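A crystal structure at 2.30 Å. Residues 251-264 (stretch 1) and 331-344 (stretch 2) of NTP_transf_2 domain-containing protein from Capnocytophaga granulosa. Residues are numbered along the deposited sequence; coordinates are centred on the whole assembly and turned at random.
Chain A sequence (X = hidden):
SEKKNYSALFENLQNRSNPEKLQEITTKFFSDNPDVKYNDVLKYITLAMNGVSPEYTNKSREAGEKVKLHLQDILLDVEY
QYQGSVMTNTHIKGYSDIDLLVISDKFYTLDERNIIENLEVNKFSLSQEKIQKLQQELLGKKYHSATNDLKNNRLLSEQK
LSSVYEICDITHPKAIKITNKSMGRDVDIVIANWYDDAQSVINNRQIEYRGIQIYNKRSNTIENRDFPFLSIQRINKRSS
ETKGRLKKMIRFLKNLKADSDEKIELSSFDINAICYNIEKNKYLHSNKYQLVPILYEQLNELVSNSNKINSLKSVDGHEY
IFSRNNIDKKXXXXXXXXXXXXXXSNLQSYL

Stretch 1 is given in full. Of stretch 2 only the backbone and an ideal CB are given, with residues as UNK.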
# COMPACT_ATOMS: atom_id res chain seq x y z
N ARG A 251 -5.11 -5.10 -4.16
CA ARG A 251 -4.98 -6.02 -3.03
C ARG A 251 -4.79 -7.46 -3.50
O ARG A 251 -4.07 -8.23 -2.85
CB ARG A 251 -6.22 -5.92 -2.13
CG ARG A 251 -6.44 -4.53 -1.55
CD ARG A 251 -7.56 -4.53 -0.51
NE ARG A 251 -8.88 -4.70 -1.10
CZ ARG A 251 -9.80 -3.75 -1.16
NH1 ARG A 251 -9.56 -2.55 -0.65
NH2 ARG A 251 -10.98 -4.00 -1.72
N PHE A 252 -5.42 -7.83 -4.62
CA PHE A 252 -5.27 -9.18 -5.16
C PHE A 252 -3.82 -9.46 -5.54
O PHE A 252 -3.24 -10.47 -5.14
CB PHE A 252 -6.20 -9.35 -6.36
CG PHE A 252 -6.14 -10.70 -7.00
CD1 PHE A 252 -6.80 -11.78 -6.44
CD2 PHE A 252 -5.45 -10.89 -8.18
CE1 PHE A 252 -6.76 -13.03 -7.03
CE2 PHE A 252 -5.40 -12.14 -8.79
CZ PHE A 252 -6.06 -13.21 -8.21
N LEU A 253 -3.22 -8.56 -6.33
CA LEU A 253 -1.84 -8.75 -6.76
C LEU A 253 -0.89 -8.77 -5.57
O LEU A 253 0.06 -9.57 -5.53
CB LEU A 253 -1.43 -7.65 -7.74
CG LEU A 253 -2.07 -7.69 -9.12
CD1 LEU A 253 -1.43 -6.66 -10.03
CD2 LEU A 253 -1.97 -9.08 -9.73
N LYS A 254 -1.12 -7.90 -4.58
CA LYS A 254 -0.26 -7.88 -3.40
C LYS A 254 -0.36 -9.18 -2.62
O LYS A 254 0.63 -9.64 -2.04
CB LYS A 254 -0.61 -6.69 -2.52
CG LYS A 254 -0.34 -5.34 -3.18
CD LYS A 254 -0.95 -4.18 -2.40
CE LYS A 254 -0.24 -3.94 -1.08
NZ LYS A 254 -0.76 -2.72 -0.39
N ASN A 255 -1.54 -9.80 -2.59
CA ASN A 255 -1.69 -11.08 -1.91
C ASN A 255 -1.03 -12.21 -2.70
O ASN A 255 -0.45 -13.13 -2.11
CB ASN A 255 -3.16 -11.38 -1.65
CG ASN A 255 -3.65 -10.78 -0.34
OD1 ASN A 255 -3.03 -10.98 0.71
ND2 ASN A 255 -4.75 -10.04 -0.39
N LEU A 256 -1.12 -12.16 -4.03
CA LEU A 256 -0.39 -13.13 -4.85
C LEU A 256 1.12 -12.98 -4.65
O LEU A 256 1.85 -13.98 -4.71
CB LEU A 256 -0.74 -12.97 -6.32
CG LEU A 256 -2.16 -13.33 -6.76
CD1 LEU A 256 -2.21 -13.46 -8.27
CD2 LEU A 256 -2.64 -14.60 -6.09
N LYS A 257 1.59 -11.76 -4.43
CA LYS A 257 3.00 -11.54 -4.14
C LYS A 257 3.40 -12.18 -2.82
O LYS A 257 4.43 -12.86 -2.72
CB LYS A 257 3.31 -10.04 -4.14
CG LYS A 257 4.67 -9.67 -3.59
CD LYS A 257 4.80 -8.16 -3.46
CE LYS A 257 6.09 -7.77 -2.77
NZ LYS A 257 6.22 -6.29 -2.65
N ALA A 258 2.59 -11.98 -1.78
CA ALA A 258 2.92 -12.51 -0.46
C ALA A 258 2.83 -14.03 -0.41
O ALA A 258 3.52 -14.66 0.39
CB ALA A 258 2.00 -11.89 0.60
N ASP A 259 1.99 -14.63 -1.26
CA ASP A 259 1.79 -16.07 -1.26
C ASP A 259 2.63 -16.79 -2.30
O ASP A 259 2.55 -18.02 -2.39
CB ASP A 259 0.31 -16.39 -1.46
CG ASP A 259 -0.52 -16.09 -0.24
OD1 ASP A 259 0.02 -16.17 0.88
OD2 ASP A 259 -1.72 -15.77 -0.39
N SER A 260 3.42 -16.07 -3.09
CA SER A 260 4.24 -16.70 -4.11
C SER A 260 5.50 -17.29 -3.50
O SER A 260 6.15 -16.67 -2.65
CB SER A 260 4.61 -15.69 -5.19
OG SER A 260 5.45 -16.27 -6.17
N ASP A 261 5.85 -18.50 -3.94
CA ASP A 261 7.12 -19.09 -3.53
C ASP A 261 8.31 -18.47 -4.24
O ASP A 261 9.46 -18.74 -3.87
CB ASP A 261 7.11 -20.60 -3.75
CG ASP A 261 6.51 -21.36 -2.58
OD1 ASP A 261 6.66 -20.89 -1.43
OD2 ASP A 261 5.88 -22.41 -2.81
N GLU A 262 8.07 -17.66 -5.26
CA GLU A 262 9.11 -16.88 -5.91
C GLU A 262 9.26 -15.53 -5.21
O GLU A 262 8.37 -15.08 -4.49
CB GLU A 262 8.79 -16.68 -7.39
CG GLU A 262 8.55 -17.97 -8.15
CD GLU A 262 9.83 -18.66 -8.56
OE1 GLU A 262 10.92 -18.11 -8.29
OE2 GLU A 262 9.75 -19.75 -9.17
N LYS A 263 10.39 -14.88 -5.45
CA LYS A 263 10.68 -13.58 -4.85
C LYS A 263 10.28 -12.51 -5.86
O LYS A 263 11.08 -12.07 -6.69
CB LYS A 263 12.15 -13.48 -4.45
CG LYS A 263 12.52 -14.37 -3.28
CD LYS A 263 13.96 -14.15 -2.83
CE LYS A 263 14.94 -14.52 -3.93
NZ LYS A 263 16.35 -14.37 -3.47
N ILE A 264 9.02 -12.08 -5.77
CA ILE A 264 8.49 -11.02 -6.62
C ILE A 264 8.82 -9.70 -5.94
O ILE A 264 8.10 -9.24 -5.05
CB ILE A 264 6.99 -11.18 -6.85
CG1 ILE A 264 6.69 -12.55 -7.47
CG2 ILE A 264 6.47 -10.06 -7.75
CD1 ILE A 264 5.20 -12.83 -7.63
N UNK A 331 11.77 -9.39 -14.57
CA UNK A 331 11.66 -10.80 -14.22
C UNK A 331 10.67 -11.00 -13.08
O UNK A 331 9.95 -12.01 -13.04
CB UNK A 331 13.03 -11.36 -13.84
N UNK A 332 10.61 -10.05 -12.14
CA UNK A 332 9.59 -10.10 -11.10
C UNK A 332 8.20 -9.91 -11.69
O UNK A 332 7.23 -10.54 -11.25
CB UNK A 332 9.86 -9.04 -10.03
N UNK A 333 8.08 -9.04 -12.70
CA UNK A 333 6.80 -8.89 -13.40
C UNK A 333 6.41 -10.19 -14.09
O UNK A 333 5.22 -10.55 -14.11
CB UNK A 333 6.87 -7.75 -14.42
N UNK A 334 7.38 -10.90 -14.66
CA UNK A 334 7.09 -12.18 -15.30
C UNK A 334 6.60 -13.21 -14.29
O UNK A 334 5.64 -13.94 -14.57
CB UNK A 334 8.33 -12.71 -16.02
N UNK A 335 7.24 -13.28 -13.13
CA UNK A 335 6.85 -14.24 -12.10
C UNK A 335 5.45 -13.95 -11.57
O UNK A 335 4.70 -14.87 -11.23
CB UNK A 335 7.86 -14.22 -10.95
N UNK A 336 5.11 -12.66 -11.48
CA UNK A 336 3.75 -12.29 -11.08
C UNK A 336 2.74 -12.70 -12.15
O UNK A 336 1.61 -13.09 -11.83
CB UNK A 336 3.66 -10.79 -10.82
N UNK A 337 3.13 -12.61 -13.42
CA UNK A 337 2.27 -13.09 -14.50
C UNK A 337 2.02 -14.59 -14.39
O UNK A 337 0.92 -15.07 -14.69
CB UNK A 337 2.89 -12.76 -15.86
N UNK A 338 3.04 -15.35 -13.96
CA UNK A 338 2.85 -16.78 -13.74
C UNK A 338 1.77 -17.03 -12.69
O UNK A 338 0.90 -17.89 -12.88
CB UNK A 338 4.17 -17.43 -13.31
N UNK A 339 1.81 -16.29 -11.58
CA UNK A 339 0.83 -16.50 -10.52
C UNK A 339 -0.58 -16.18 -10.99
O UNK A 339 -1.52 -16.93 -10.70
CB UNK A 339 1.18 -15.65 -9.30
N UNK A 340 -0.75 -15.07 -11.72
CA UNK A 340 -2.07 -14.72 -12.23
C UNK A 340 -2.54 -15.76 -13.24
O UNK A 340 -3.71 -16.16 -13.24
CB UNK A 340 -2.05 -13.33 -12.87
N UNK A 341 -1.63 -16.21 -14.11
CA UNK A 341 -1.97 -17.25 -15.08
C UNK A 341 -2.45 -18.52 -14.38
O UNK A 341 -3.39 -19.17 -14.85
CB UNK A 341 -0.76 -17.56 -15.97
N UNK A 342 -1.82 -18.88 -13.26
CA UNK A 342 -2.23 -20.07 -12.53
C UNK A 342 -3.62 -19.89 -11.95
O UNK A 342 -4.48 -20.77 -12.07
CB UNK A 342 -1.23 -20.39 -11.42
N UNK A 343 -3.87 -18.75 -11.29
CA UNK A 343 -5.19 -18.49 -10.73
C UNK A 343 -6.24 -18.48 -11.83
O UNK A 343 -7.30 -19.11 -11.71
CB UNK A 343 -5.20 -17.16 -9.97
N UNK A 344 -5.97 -17.76 -12.92
CA UNK A 344 -6.90 -17.66 -14.03
C UNK A 344 -7.27 -19.04 -14.57
O UNK A 344 -8.45 -19.33 -14.81
CB UNK A 344 -6.30 -16.80 -15.14

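The hidden stretch is helical throughout, its phi/psi values near -65/-40; it crosses the helix of stretch 1 at 103°, and one face of it meets stretch 1.

Position 331 has nothing of stretch 1 within 5.5 Å of its ideal CB; almost any helix former would do, and it is E331. At 332 the CB points sideways, yet lies 4.2 Å from I264 CA. The backbones are tight here, CA to CA 4.7 Å between 264 and 332, which favours a small residue such as alanine or serine. The residue is S332; its CB packs 4.2 Å from I264 CG2, and its OG, 3.8 Å from K263 O, is hydrogen-bonded to a residue just outside the stretches. Positions 333 and 334 are unconstrained by stretch 1, and hold L333 and K334, the latter in a long salt bridge with E331 (NZ to OE1, 3.9 Å).

The CB of 335 points toward stretch 1, 4.0 Å from I264 CG1 and 4.4 Å from E262 CB. A flexible apolar chain, leucine or methionine, could cover both; a lysine might instead answer the carboxylate of E262. It is M335, as selenomethionine, whose CE reaches 3.5 Å from E262 CG.

Position 336 points sideways, its CB 4.1 Å from I264 CD1, with L253 and L256 nearby. This apolar setting suits leucine, isoleucine or methionine. L336 (t, p) brings CD1 to 4.0 Å from I264 CD1 and 4.3 Å from L256 CB, joining the loop to the helix.

At 337 CB points away, and at 338 too nothing of stretch 1 lies within 5.5 Å of CB; many helix-compatible residues would do. They are L337 and Q338.

At 339 the CB points toward stretch 1, 4.2 Å from L256 CD1, but donors lie beyond: the S260 hydroxyl, its OG 5.3 Å from that CB, and the NH of D261. An acceptor on a medium-length arm, glutamate or glutamine, fits. E339 accepts a hydrogen bond from S260 OG at OE2 (3.0 Å). One water donates to both L256 O and E339 OE1, another bridges D261 N and E339 OE2, so the carboxylate ties the helix, at L256, to the segment after it, at S260 and D261, while its aliphatic part packs on L256.

Position 340 looks sideways at L256, L253 and F252, where a compact branched residue or a leucine would serve. V340 places CG2 3.8 Å from both L253 CD2 and L256 CD1.

Positions 341 and 342 are out of reach, so stretch 1 sets no preference; they are K341 and I342. At 343 the CB points toward stretch 1, 4.4 Å from F252 CZ, inviting an apolar chain. I343 sets CG2 at the ring edge, 3.9 Å from F252 CZ, and with L336, E339 and V340 forms the hole that receives L256. At 344 CB points sideways into space free of stretch 1, so many residues would suit; it is Y344, whose end leads away.

Stretch 2, residues 331-344: ESLKMLLQEVKIIY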
# COMPACT_ATOMS: atom_id res chain seq x y z
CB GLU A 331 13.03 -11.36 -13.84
CG GLU A 331 13.09 -12.87 -13.84
CD GLU A 331 12.90 -13.47 -15.22
OE1 GLU A 331 13.32 -12.83 -16.21
OE2 GLU A 331 12.33 -14.58 -15.32
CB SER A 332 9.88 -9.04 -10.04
OG SER A 332 11.09 -9.32 -9.37
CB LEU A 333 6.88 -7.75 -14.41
CG LEU A 333 5.66 -7.52 -15.30
CD1 LEU A 333 4.43 -7.19 -14.47
CD2 LEU A 333 5.93 -6.43 -16.32
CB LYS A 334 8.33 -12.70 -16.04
CG LYS A 334 8.75 -11.86 -17.23
CD LYS A 334 10.02 -12.43 -17.86
CE LYS A 334 10.47 -11.59 -19.05
NZ LYS A 334 11.71 -12.14 -19.67
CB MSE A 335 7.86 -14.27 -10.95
CG MSE A 335 9.26 -14.69 -11.36
SE MSE A 335 9.30 -16.13 -12.67
CE MSE A 335 8.43 -17.54 -11.65
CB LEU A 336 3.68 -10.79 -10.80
CG LEU A 336 2.36 -10.25 -10.27
CD1 LEU A 336 1.98 -10.93 -8.96
CD2 LEU A 336 2.44 -8.74 -10.09
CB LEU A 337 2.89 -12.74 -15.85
CG LEU A 337 2.17 -13.24 -17.10
CD1 LEU A 337 0.74 -12.72 -17.14
CD2 LEU A 337 2.93 -12.83 -18.35
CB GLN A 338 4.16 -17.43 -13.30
CG GLN A 338 5.39 -17.02 -14.10
CD GLN A 338 5.44 -17.65 -15.47
OE1 GLN A 338 4.64 -18.53 -15.80
NE2 GLN A 338 6.39 -17.22 -16.29
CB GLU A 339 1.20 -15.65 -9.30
CG GLU A 339 2.58 -15.94 -8.74
CD GLU A 339 2.68 -17.30 -8.09
OE1 GLU A 339 1.64 -17.81 -7.62
OE2 GLU A 339 3.79 -17.87 -8.05
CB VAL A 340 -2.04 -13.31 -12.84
CG1 VAL A 340 -3.40 -12.96 -13.45
CG2 VAL A 340 -1.65 -12.28 -11.79
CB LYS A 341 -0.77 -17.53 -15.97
CG LYS A 341 -0.95 -18.69 -16.94
CD LYS A 341 0.34 -18.97 -17.70
CE LYS A 341 0.51 -18.03 -18.89
NZ LYS A 341 -0.43 -18.36 -20.00
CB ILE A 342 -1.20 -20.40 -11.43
CG1 ILE A 342 0.12 -20.87 -12.05
CG2 ILE A 342 -1.75 -21.45 -10.48
CD1 ILE A 342 1.20 -21.17 -11.03
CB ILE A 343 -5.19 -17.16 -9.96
CG1 ILE A 343 -4.13 -17.16 -8.86
CG2 ILE A 343 -6.57 -16.89 -9.38
CD1 ILE A 343 -4.43 -18.12 -7.73
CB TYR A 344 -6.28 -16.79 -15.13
CG TYR A 344 -7.15 -16.51 -16.35
CD1 TYR A 344 -8.51 -16.78 -16.36
CD2 TYR A 344 -6.59 -15.96 -17.49
CE1 TYR A 344 -9.28 -16.53 -17.48
CE2 TYR A 344 -7.35 -15.70 -18.61
CZ TYR A 344 -8.70 -15.99 -18.60
OH TYR A 344 -9.46 -15.73 -19.72
O HOH W 1 0.71 -16.36 -5.25
O HOH W 2 4.23 -19.71 -6.01
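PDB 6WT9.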